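Local coordinates for protein nuclease NucT (Helicobacter pylori, PDB 6EHI) that is a nuclease of the phospholipase D-like family, found here as an assembly of two copies of the same chain, at residues Lys108-Ile111 / Val117-Gly120. The protein carries 1 engineered substitution. Numbering follows the deposited sequence.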
# COMPACT_ATOMS: atom_id res chain seq x y z
N LYS A 108 -2.39 -5.28 0.66
CA LYS A 108 -3.08 -5.13 1.95
C LYS A 108 -4.49 -4.66 1.56
O LYS A 108 -4.73 -3.46 1.48
CB LYS A 108 -2.40 -4.06 2.86
CG LYS A 108 -0.88 -4.18 2.97
CD LYS A 108 -0.02 -3.40 1.98
CE LYS A 108 1.44 -3.22 2.40
NZ LYS A 108 2.20 -4.49 2.35
N VAL A 109 -5.38 -5.64 1.36
CA VAL A 109 -6.64 -5.39 0.70
C VAL A 109 -7.73 -6.09 1.46
O VAL A 109 -7.55 -7.26 1.78
CB VAL A 109 -6.54 -5.92 -0.74
CG1 VAL A 109 -7.90 -5.95 -1.41
CG2 VAL A 109 -5.57 -5.09 -1.55
N ALA A 110 -8.83 -5.38 1.71
CA ALA A 110 -10.02 -6.05 2.24
C ALA A 110 -11.26 -5.69 1.36
O ALA A 110 -11.50 -4.49 1.09
CB ALA A 110 -10.29 -5.69 3.63
N ILE A 111 -11.93 -6.70 0.85
CA ILE A 111 -13.18 -6.49 0.08
C ILE A 111 -14.36 -6.94 0.94
O ILE A 111 -14.46 -8.11 1.29
CB ILE A 111 -13.17 -7.28 -1.19
CG1 ILE A 111 -11.86 -7.09 -2.03
CG2 ILE A 111 -14.37 -6.86 -2.05
CD1 ILE A 111 -11.67 -8.08 -3.11
N VAL A 117 -14.10 -1.59 -0.71
CA VAL A 117 -12.72 -2.08 -0.75
C VAL A 117 -11.82 -1.12 0.00
O VAL A 117 -11.97 0.10 -0.04
CB VAL A 117 -12.22 -2.41 -2.13
CG1 VAL A 117 -12.28 -1.20 -3.03
CG2 VAL A 117 -10.81 -2.98 -2.00
N PHE A 118 -10.94 -1.73 0.83
CA PHE A 118 -9.88 -1.05 1.60
C PHE A 118 -8.59 -1.42 1.01
O PHE A 118 -8.28 -2.60 0.74
CB PHE A 118 -9.85 -1.49 3.09
CG PHE A 118 -11.09 -1.12 3.87
CD1 PHE A 118 -12.20 -1.94 3.94
CD2 PHE A 118 -11.10 0.04 4.64
CE1 PHE A 118 -13.26 -1.59 4.71
CE2 PHE A 118 -12.21 0.42 5.40
CZ PHE A 118 -13.29 -0.39 5.42
N LEU A 119 -7.82 -0.42 0.63
CA LEU A 119 -6.48 -0.69 0.16
C LEU A 119 -5.49 0.40 0.57
O LEU A 119 -5.87 1.34 1.16
CB LEU A 119 -6.46 -0.92 -1.38
CG LEU A 119 -6.89 0.23 -2.29
CD1 LEU A 119 -5.81 1.30 -2.48
CD2 LEU A 119 -7.24 -0.26 -3.64
N GLY A 120 -4.20 0.26 0.29
CA GLY A 120 -3.24 1.23 0.81
C GLY A 120 -1.94 0.54 1.24
O GLY A 120 -1.59 -0.54 0.72
O HOH W 1 -2.96 -2.55 -0.35
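Ala110 and Phe118 form the hydrogen-bonded pair at the middle of this antiparallel ladder, with two backbone bonds between them. Phe118 N gives the straighter one to Ala110 O, at 2.8 Å, arriving in the carbonyl plane. The return bond, Ala110 N to Phe118 O, has its donor tilted 19° from the carbonyl plane of Phe118. Each of these oxygens also receives a CA-H contact: Val109 CA lies 3.2 Å from Phe118 O, and Val117 CA is set against Ala110 O. Toward Lys108 the direct ladder gives way to a bridging water, which accepts from Lys108 N and donates to both Lys108 O and Gly120 O.

These strands are the two arms of a beta hairpin deep in the mixed sheet of the PLD-like domain, flanked by strands 33-38 and 134-139. Lys108 probably corresponds to the lysine of the family's HxK motif, whose histidine position holds Asn106 here, probably the engineered substitution. Its chain, bent at chi2 (91°), carries CD within 3.5 Å of Gly120 O, while NZ travels on to hydrogen-bond Asn123 OD1 and the backbone oxygen of Asn106. An acetate ion is bound beside Gly120.

Apolar contacts divide between the two faces of the sheet. Val117 CG2, anti to its own N, reaches 4.2 Å from Val109 CG1 and also meets Ile111 CG1; helix 142-158 covers Ile111 and Val117, whereas Val109 and Leu119 pack on the second subunit, Leu119 against Leu119 of that chain. On the other face, Ala110 CB touches the Phe118 ring at CD1 (4.2 Å), and helix 16-28 lies against the same ring through Ser22 and Leu23.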